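PDB 6HFM: Hsp70/Hsp90 co-chaperone CNS1 from Saccharomyces cerevisiae, which binds the molecular chaperones Hsp90 and Hsp70 as a co-chaperone and stimulates the ATPase activity of the Hsp70 SSA1. Local coordinates for residues Gly33-Glu38 / Leu47-Leu52; Leu102-Thr107 / Tyr142-Val147. All coordinates share one frame; numbering follows the deposited sequence.

Contact 1: residues Gly33-Glu38 / Leu47-Leu52; sequences GKIRLE and LIYPAL
Arg36 and Ile48 face each other as a hydrogen-bonded antiparallel pair in a beta hairpin at the margin of the sheet in the C-terminal (wheel) part of Cns1. Two backbone bonds fasten them: Ile48 N gives its hydrogen to Arg36 O at 2.8 Å, and Arg36 N returns one to Ile48 O at 3.1 Å. Ile48 O also takes a CA-H...O contact from Ile35, so this oxygen is approached from two residues of the 33-38 segment.

The tight side carries Ile35, Leu37, Leu47 and Tyr49. Leu47 CD1 is the atom around which it closes, lying 4.3 Å from Leu37 CD2 while also resting on the carbonyl of Arg36. Ile35 CG1, anti to the backbone N (chi1 178°), comes within 4.0 Å of the same Leu47 CD1. Ile35 CD1 sits at the edge of the Tyr49 ring, near its plane, 4.0 Å from Tyr49 CD2. Helix 4-15 covers this layer with Leu9 on Leu47 and Met8 and Ala12 on Leu37; Tyr49 itself turns on toward Phe121 and Leu125 of helix 121-126. At the end of the pairing the Pro50 ring takes over, its CD 3.2 Å from Lys34 O.

The other side is looser and more open to solvent. There the side chains of Arg36 and Ile48 run side by side in the same direction, and Ile48 CD1 lies 3.5 Å above one face of the Arg36 guanidinium, toward its rim. Glu38 CB reaches the same methyl. Arg36 NH1 finds its charge partner in Glu66 on strand 60-68, beyond Ile48. The chemistry thus divides by face: apolar branches fill the side toward helix 4-15, while on the outer side an isoleucine packs against a guanidinium whose charge is answered from the next strand.

Contact 2: residues Leu102-Thr107 / Tyr142-Val147; sequences LVFMET and YIVPKV
Phe104 and Tyr142 exchange two backbone hydrogen bonds, Phe104 N to Tyr142 O and Tyr142 N to Phe104 O, each 2.9 Å, in an antiparallel ladder of the mixed sheet of the wheel domain. Leu102 and Val144 form the next hydrogen-bonded pair, with Leu102 N to Val144 O at 2.8 Å. Between them Val103 and Ile143 make a non-hydrogen-bonded pair on the opposite face, where Val103 CG2 meets Ile143 CG1 at 4.4 Å.

On the Phe104 face, Val144 CB sits at the edge of the Phe104 ring, near its plane, 4.3 Å from Phe104 CE2. Tyr142 CG, anti to the carbonyl carbon and beside the backbone N (chi1 -58°), starts the ring on a course that brings its CD2 edge to Phe104 O, 3.5 Å away. Farther on, Leu102 CG packs against CA and CB of Lys146, where the strand gives way to helix 146-155.

The next shell fixes these groups. Helix 146-155 lies over this face, bringing Ile153 to Phe104 and Trp152 to Val144 and the Tyr142 ring, which Trp156 meets edge-to-face; Val77 and Val80 of helix 73-82 cover Val103 and Ile143 on the other side. Replacing Tyr142 by an alanine would probably open a gap beside the two tryptophans and leave Lys140 without its phenolic partner. Glu106 extends its carboxylate into a cluster of Lys140, Arg164 and Arg165, the two arginines tying the C-terminal tail to this strand. Lys140 NZ links the polar ends, bonding both Tyr142 OH and Glu106 OE1, two oxygens that lie 4.0 Å apart.

Overall arrangement
From the N terminus, helix 4-15 comes first, and the chain then reaches contact 1, which closes a hairpin: the eight residues between its segments hold neither helix nor strand. Strand 47-55 leads on to strand 60-68 and helix 73-82 before contact 2 opens. There 34 residues, including strand 112-114 and helix 121-126, loop out before the chain returns along strand 139-145. The contacts are in series, neither nested nor crossed, and lie on opposite sides of the chain's centre, about 22 Å between centres. One sheet joins them, since strands 47-55 and 139-145 run parallel as neighbours; contact 1 ties in helix 4-15, contact 2 helix 146-155.

Contact 1: residues Gly33-Glu38 / Leu47-Leu52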
ATOM      1  N   GLY A  33       7.796   4.721 -12.534  1.00 27.62           N
ATOM      2  CA  GLY A  33       8.337   5.159 -11.242  1.00 26.54           C
ATOM      3  C   GLY A  33       7.816   6.512 -10.780  1.00 26.90           C
ATOM      4  O   GLY A  33       8.581   7.325 -10.248  1.00 27.98           O
ATOM      5  N   LYS A  34       6.518   6.740 -10.969  1.00 25.55           N
ATOM      6  CA  LYS A  34       5.895   8.034 -10.662  1.00 25.82           C
ATOM      7  C   LYS A  34       5.665   8.212  -9.160  1.00 24.70           C
ATOM      8  O   LYS A  34       4.725   7.664  -8.597  1.00 29.18           O
ATOM      9  CB  LYS A  34       4.564   8.186 -11.401  1.00 28.62           C
ATOM     10  CG  LYS A  34       4.693   8.372 -12.905  1.00 32.69           C
ATOM     11  CD  LYS A  34       3.316   8.507 -13.540  1.00 37.95           C
ATOM     12  CE  LYS A  34       3.393   8.981 -14.984  1.00 43.69           C
ATOM     13  NZ  LYS A  34       2.044   9.005 -15.619  1.00 47.89           N
ATOM     14  N   ILE A  35       6.552   8.964  -8.526  1.00 23.86           N
ATOM     15  CA  ILE A  35       6.390   9.408  -7.137  1.00 22.05           C
ATOM     16  C   ILE A  35       6.891  10.848  -7.127  1.00 21.60           C
ATOM     17  O   ILE A  35       7.908  11.150  -7.754  1.00 22.67           O
ATOM     18  CB  ILE A  35       7.151   8.500  -6.122  1.00 21.22           C
ATOM     19  CG1 ILE A  35       6.992   9.015  -4.679  1.00 20.63           C
ATOM     20  CG2 ILE A  35       8.623   8.351  -6.489  1.00 21.83           C
ATOM     21  CD1 ILE A  35       7.436   8.026  -3.615  1.00 20.35           C
ATOM     22  N   ARG A  36       6.156  11.744  -6.471  1.00 20.70           N
ATOM     23  CA  ARG A  36       6.502  13.171  -6.509  1.00 21.46           C
ATOM     24  C   ARG A  36       5.870  13.967  -5.378  1.00 20.36           C
ATOM     25  O   ARG A  36       4.854  13.560  -4.815  1.00 19.18           O
ATOM     26  CB  ARG A  36       6.073  13.785  -7.852  1.00 23.77           C
ATOM     27  CG  ARG A  36       4.572  13.950  -8.032  1.00 26.44           C
ATOM     28  CD  ARG A  36       4.236  14.449  -9.431  1.00 31.16           C
ATOM     29  NE  ARG A  36       2.999  15.231  -9.441  1.00 36.16           N
ATOM     30  CZ  ARG A  36       1.770  14.725  -9.345  1.00 38.61           C
ATOM     31  NH1 ARG A  36       1.569  13.413  -9.227  1.00 43.33           N
ATOM     32  NH2 ARG A  36       0.720  15.543  -9.364  1.00 39.60           N
ATOM     33  N   LEU A  37       6.493  15.101  -5.069  1.00 20.26           N
ATOM     34  CA  LEU A  37       5.871  16.156  -4.272  1.00 19.86           C
ATOM     35  C   LEU A  37       4.963  16.966  -5.186  1.00 21.45           C
ATOM     36  O   LEU A  37       5.355  17.295  -6.311  1.00 21.32           O
ATOM     37  CB  LEU A  37       6.937  17.072  -3.668  1.00 20.15           C
ATOM     38  CG  LEU A  37       7.840  16.431  -2.609  1.00 19.67           C
ATOM     39  CD1 LEU A  37       9.099  17.263  -2.384  1.00 20.35           C
ATOM     40  CD2 LEU A  37       7.082  16.239  -1.304  1.00 20.12           C
ATOM     41  N   GLU A  38       3.769  17.298  -4.698  1.00 21.82           N
ATOM     42  CA  GLU A  38       2.796  18.073  -5.483  1.00 24.27           C
ATOM     43  C   GLU A  38       3.410  19.380  -5.981  1.00 23.01           C
ATOM     44  O   GLU A  38       3.221  19.755  -7.137  1.00 24.45           O
ATOM     45  CB  GLU A  38       1.526  18.334  -4.674  1.00 29.34           C
ATOM     46  CG  GLU A  38       0.361  18.825  -5.515  1.00 34.37           C
ATOM     47  CD  GLU A  38      -0.982  18.718  -4.811  1.00 40.50           C
ATOM     48  OE1 GLU A  38      -2.008  18.692  -5.528  1.00 46.51           O
ATOM     49  OE2 GLU A  38      -1.024  18.670  -3.556  1.00 41.10           O
ATOM     50  N   LEU A  47       3.155  14.560  -0.667  1.00 17.01           N
ATOM     51  CA  LEU A  47       3.801  13.458  -1.372  1.00 16.71           C
ATOM     52  C   LEU A  47       2.729  12.564  -1.991  1.00 16.94           C
ATOM     53  O   LEU A  47       1.766  12.183  -1.325  1.00 18.41           O
ATOM     54  CB  LEU A  47       4.679  12.659  -0.413  1.00 16.62           C
ATOM     55  CG  LEU A  47       5.532  11.535  -1.005  1.00 17.25           C
ATOM     56  CD1 LEU A  47       6.523  12.046  -2.039  1.00 18.41           C
ATOM     57  CD2 LEU A  47       6.261  10.785   0.101  1.00 17.41           C
ATOM     58  N   ILE A  48       2.908  12.242  -3.271  1.00 16.41           N
ATOM     59  CA  ILE A  48       1.938  11.469  -4.049  1.00 16.76           C
ATOM     60  C   ILE A  48       2.653  10.225  -4.583  1.00 17.07           C
ATOM     61  O   ILE A  48       3.690  10.348  -5.240  1.00 19.15           O
ATOM     62  CB  ILE A  48       1.387  12.305  -5.221  1.00 17.85           C
ATOM     63  CG1 ILE A  48       0.648  13.543  -4.696  1.00 20.05           C
ATOM     64  CG2 ILE A  48       0.435  11.483  -6.079  1.00 18.28           C
ATOM     65  CD1 ILE A  48       0.452  14.635  -5.726  1.00 22.84           C
ATOM     66  N   TYR A  49       2.095   9.044  -4.306  1.00 17.51           N
ATOM     67  CA  TYR A  49       2.669   7.773  -4.779  1.00 16.60           C
ATOM     68  C   TYR A  49       1.582   6.859  -5.349  1.00 17.13           C
ATOM     69  O   TYR A  49       0.408   7.015  -5.011  1.00 17.50           O
ATOM     70  CB  TYR A  49       3.467   7.041  -3.682  1.00 17.70           C
ATOM     71  CG  TYR A  49       3.123   7.360  -2.233  1.00 17.40           C
ATOM     72  CD1 TYR A  49       1.841   7.165  -1.737  1.00 17.88           C
ATOM     73  CD2 TYR A  49       4.108   7.819  -1.343  1.00 18.18           C
ATOM     74  CE1 TYR A  49       1.527   7.452  -0.415  1.00 18.01           C
ATOM     75  CE2 TYR A  49       3.804   8.097  -0.018  1.00 18.56           C
ATOM     76  CZ  TYR A  49       2.513   7.914   0.443  1.00 18.47           C
ATOM     77  OH  TYR A  49       2.208   8.181   1.759  1.00 20.32           O
ATOM     78  N   PRO A  50       1.969   5.898  -6.210  1.00 17.08           N
ATOM     79  CA  PRO A  50       0.994   4.929  -6.688  1.00 16.94           C
ATOM     80  C   PRO A  50       0.630   3.922  -5.599  1.00 16.41           C
ATOM     81  O   PRO A  50       1.322   3.821  -4.580  1.00 16.70           O
ATOM     82  CB  PRO A  50       1.727   4.226  -7.849  1.00 18.36           C
ATOM     83  CG  PRO A  50       3.050   4.907  -7.993  1.00 19.01           C
ATOM     84  CD  PRO A  50       3.318   5.552  -6.675  1.00 18.49           C
ATOM     85  N   ALA A  51      -0.444   3.172  -5.835  1.00 16.40           N
ATOM     86  CA  ALA A  51      -0.872   2.098  -4.938  1.00 17.13           C
ATOM     87  C   ALA A  51      -1.274   0.841  -5.695  1.00 16.86           C
ATOM     88  O   ALA A  51      -2.010   0.907  -6.691  1.00 18.31           O
ATOM     89  CB  ALA A  51      -2.026   2.560  -4.065  1.00 18.06           C
ATOM     90  N   LEU A  52      -0.774  -0.301  -5.217  1.00 17.25           N
ATOM     91  CA  LEU A  52      -1.266  -1.616  -5.603  1.00 18.51           C
ATOM     92  C   LEU A  52      -2.210  -2.091  -4.506  1.00 18.63           C
ATOM     93  O   LEU A  52      -1.828  -2.133  -3.333  1.00 19.58           O
ATOM     94  CB  LEU A  52      -0.107  -2.603  -5.762  1.00 20.19           C
ATOM     95  CG  LEU A  52       0.823  -2.359  -6.947  1.00 23.61           C
ATOM     96  CD1 LEU A  52       2.066  -3.229  -6.842  1.00 25.17           C
ATOM     97  CD2 LEU A  52       0.112  -2.628  -8.266  1.00 26.92           C
TER

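Contact 2: residues Leu102-Thr107 / Tyr142-Val147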
ATOM      1  N   LEU A 102     -10.887  -5.854   6.293  1.00 19.30           N
ATOM      2  CA  LEU A 102      -9.718  -5.314   6.987  1.00 19.20           C
ATOM      3  C   LEU A 102      -8.648  -5.011   5.947  1.00 18.90           C
ATOM      4  O   LEU A 102      -8.660  -5.572   4.847  1.00 19.33           O
ATOM      5  CB  LEU A 102      -9.193  -6.312   8.019  1.00 21.10           C
ATOM      6  CG  LEU A 102     -10.153  -6.712   9.143  1.00 22.96           C
ATOM      7  CD1 LEU A 102      -9.460  -7.689  10.078  1.00 23.88           C
ATOM      8  CD2 LEU A 102     -10.678  -5.509   9.904  1.00 24.90           C
ATOM      9  N   VAL A 103      -7.735  -4.105   6.302  1.00 18.48           N
ATOM     10  CA  VAL A 103      -6.629  -3.713   5.429  1.00 18.08           C
ATOM     11  C   VAL A 103      -5.323  -4.113   6.117  1.00 17.00           C
ATOM     12  O   VAL A 103      -5.101  -3.770   7.280  1.00 19.08           O
ATOM     13  CB  VAL A 103      -6.619  -2.198   5.144  1.00 18.47           C
ATOM     14  CG1 VAL A 103      -5.524  -1.839   4.146  1.00 17.35           C
ATOM     15  CG2 VAL A 103      -7.974  -1.737   4.619  1.00 19.60           C
ATOM     16  N   PHE A 104      -4.475  -4.837   5.386  1.00 15.73           N
ATOM     17  CA  PHE A 104      -3.168  -5.272   5.869  1.00 16.02           C
ATOM     18  C   PHE A 104      -2.050  -4.712   4.999  1.00 15.24           C
ATOM     19  O   PHE A 104      -2.232  -4.469   3.805  1.00 15.30           O
ATOM     20  CB  PHE A 104      -3.088  -6.801   5.934  1.00 16.55           C
ATOM     21  CG  PHE A 104      -4.096  -7.412   6.860  1.00 17.46           C
ATOM     22  CD1 PHE A 104      -3.825  -7.542   8.213  1.00 17.80           C
ATOM     23  CD2 PHE A 104      -5.333  -7.826   6.383  1.00 19.56           C
ATOM     24  CE1 PHE A 104      -4.760  -8.084   9.077  1.00 18.93           C
ATOM     25  CE2 PHE A 104      -6.274  -8.375   7.241  1.00 20.95           C
ATOM     26  CZ  PHE A 104      -5.986  -8.503   8.593  1.00 20.31           C
ATOM     27  N   MET A 105      -0.902  -4.469   5.629  1.00 15.62           N
ATOM     28  CA  MET A 105       0.306  -4.044   4.936  1.00 15.11           C
ATOM     29  C   MET A 105       1.490  -4.849   5.447  1.00 15.47           C
ATOM     30  O   MET A 105       1.522  -5.246   6.616  1.00 16.80           O
ATOM     31  CB  MET A 105       0.549  -2.549   5.150  1.00 15.52           C
ATOM     32  CG  MET A 105      -0.562  -1.685   4.559  1.00 16.62           C
ATOM     33  SD  MET A 105      -0.404   0.095   4.824  1.00 20.18           S
ATOM     34  CE  MET A 105       0.851   0.486   3.617  1.00 20.09           C
ATOM     35  N   GLU A 106       2.448  -5.090   4.559  1.00 15.49           N
ATOM     36  CA  GLU A 106       3.656  -5.831   4.896  1.00 15.35           C
ATOM     37  C   GLU A 106       4.627  -4.926   5.661  1.00 15.55           C
ATOM     38  O   GLU A 106       4.754  -3.738   5.344  1.00 17.44           O
ATOM     39  CB  GLU A 106       4.305  -6.373   3.622  1.00 15.91           C
ATOM     40  CG  GLU A 106       5.493  -7.296   3.844  1.00 16.25           C
ATOM     41  CD  GLU A 106       6.062  -7.873   2.554  1.00 17.78           C
ATOM     42  OE1 GLU A 106       5.331  -7.958   1.536  1.00 19.24           O
ATOM     43  OE2 GLU A 106       7.247  -8.270   2.564  1.00 18.95           O
ATOM     44  N   THR A 107       5.311  -5.486   6.659  1.00 15.45           N
ATOM     45  CA  THR A 107       6.311  -4.742   7.435  1.00 15.95           C
ATOM     46  C   THR A 107       7.720  -5.040   6.924  1.00 16.04           C
ATOM     47  O   THR A 107       7.918  -5.941   6.108  1.00 16.82           O
ATOM     48  CB  THR A 107       6.231  -5.084   8.938  1.00 16.76           C
ATOM     49  OG1 THR A 107       6.534  -6.470   9.139  1.00 17.41           O
ATOM     50  CG2 THR A 107       4.852  -4.783   9.494  1.00 18.34           C
ATOM     51  N   TYR A 142      -3.355  -4.979   1.228  1.00 16.21           N
ATOM     52  CA  TYR A 142      -4.149  -6.190   1.049  1.00 16.35           C
ATOM     53  C   TYR A 142      -5.514  -5.954   1.673  1.00 17.91           C
ATOM     54  O   TYR A 142      -5.609  -5.658   2.862  1.00 19.09           O
ATOM     55  CB  TYR A 142      -3.459  -7.397   1.713  1.00 16.82           C
ATOM     56  CG  TYR A 142      -2.061  -7.662   1.184  1.00 17.06           C
ATOM     57  CD1 TYR A 142      -1.848  -8.526   0.113  1.00 17.67           C
ATOM     58  CD2 TYR A 142      -0.952  -7.011   1.733  1.00 17.37           C
ATOM     59  CE1 TYR A 142      -0.568  -8.756  -0.391  1.00 17.63           C
ATOM     60  CE2 TYR A 142       0.328  -7.236   1.246  1.00 18.75           C
ATOM     61  CZ  TYR A 142       0.518  -8.100   0.182  1.00 18.69           C
ATOM     62  OH  TYR A 142       1.792  -8.305  -0.298  1.00 21.18           O
ATOM     63  N   ILE A 143      -6.570  -6.081   0.868  1.00 17.99           N
ATOM     64  CA  ILE A 143      -7.941  -5.931   1.357  1.00 18.39           C
ATOM     65  C   ILE A 143      -8.541  -7.330   1.480  1.00 18.56           C
ATOM     66  O   ILE A 143      -8.658  -8.054   0.487  1.00 19.49           O
ATOM     67  CB  ILE A 143      -8.762  -4.988   0.445  1.00 19.83           C
ATOM     68  CG1 ILE A 143      -8.226  -3.557   0.601  1.00 20.65           C
ATOM     69  CG2 ILE A 143     -10.247  -5.045   0.791  1.00 20.54           C
ATOM     70  CD1 ILE A 143      -8.888  -2.507  -0.274  1.00 21.47           C
ATOM     71  N   VAL A 144      -8.871  -7.718   2.714  1.00 18.74           N
ATOM     72  CA  VAL A 144      -9.353  -9.076   3.024  1.00 19.57           C
ATOM     73  C   VAL A 144     -10.561  -8.995   3.961  1.00 19.34           C
ATOM     74  O   VAL A 144     -10.490  -8.339   4.990  1.00 19.63           O
ATOM     75  CB  VAL A 144      -8.246  -9.921   3.703  1.00 19.99           C
ATOM     76  CG1 VAL A 144      -8.724 -11.348   3.963  1.00 21.00           C
ATOM     77  CG2 VAL A 144      -6.991  -9.952   2.836  1.00 19.94           C
ATOM     78  N   PRO A 145     -11.669  -9.682   3.628  1.00 20.80           N
ATOM     79  CA  PRO A 145     -12.793  -9.671   4.572  1.00 21.64           C
ATOM     80  C   PRO A 145     -12.389 -10.100   5.982  1.00 20.94           C
ATOM     81  O   PRO A 145     -11.590 -11.027   6.132  1.00 21.17           O
ATOM     82  CB  PRO A 145     -13.761 -10.688   3.968  1.00 22.40           C
ATOM     83  CG  PRO A 145     -13.474 -10.643   2.508  1.00 23.49           C
ATOM     84  CD  PRO A 145     -11.993 -10.424   2.398  1.00 22.75           C
ATOM     85  N   LYS A 146     -12.922  -9.418   6.996  1.00 22.73           N
ATOM     86  CA  LYS A 146     -12.660  -9.762   8.396  1.00 25.89           C
ATOM     87  C   LYS A 146     -12.861 -11.259   8.665  1.00 24.47           C
ATOM     88  O   LYS A 146     -12.047 -11.888   9.341  1.00 25.84           O
ATOM     89  CB  LYS A 146     -13.558  -8.924   9.322  1.00 30.99           C
ATOM     90  CG  LYS A 146     -13.340  -9.152  10.813  1.00 37.36           C
ATOM     91  CD  LYS A 146     -14.259  -8.268  11.650  1.00 45.35           C
ATOM     92  CE  LYS A 146     -14.544  -8.884  13.012  1.00 52.57           C
ATOM     93  NZ  LYS A 146     -15.636  -8.164  13.723  1.00 58.25           N
ATOM     94  N   VAL A 147     -13.926 -11.826   8.105  1.00 24.90           N
ATOM     95  CA  VAL A 147     -14.263 -13.241   8.327  1.00 26.90           C
ATOM     96  C   VAL A 147     -13.302 -14.245   7.657  1.00 26.58           C
ATOM     97  O   VAL A 147     -13.295 -15.415   8.028  1.00 28.67           O
ATOM     98  CB  VAL A 147     -15.737 -13.563   7.951  1.00 28.66           C
ATOM     99  CG1 VAL A 147     -16.694 -12.707   8.782  1.00 29.70           C
ATOM    100  CG2 VAL A 147     -16.007 -13.405   6.457  1.00 30.20           C
TER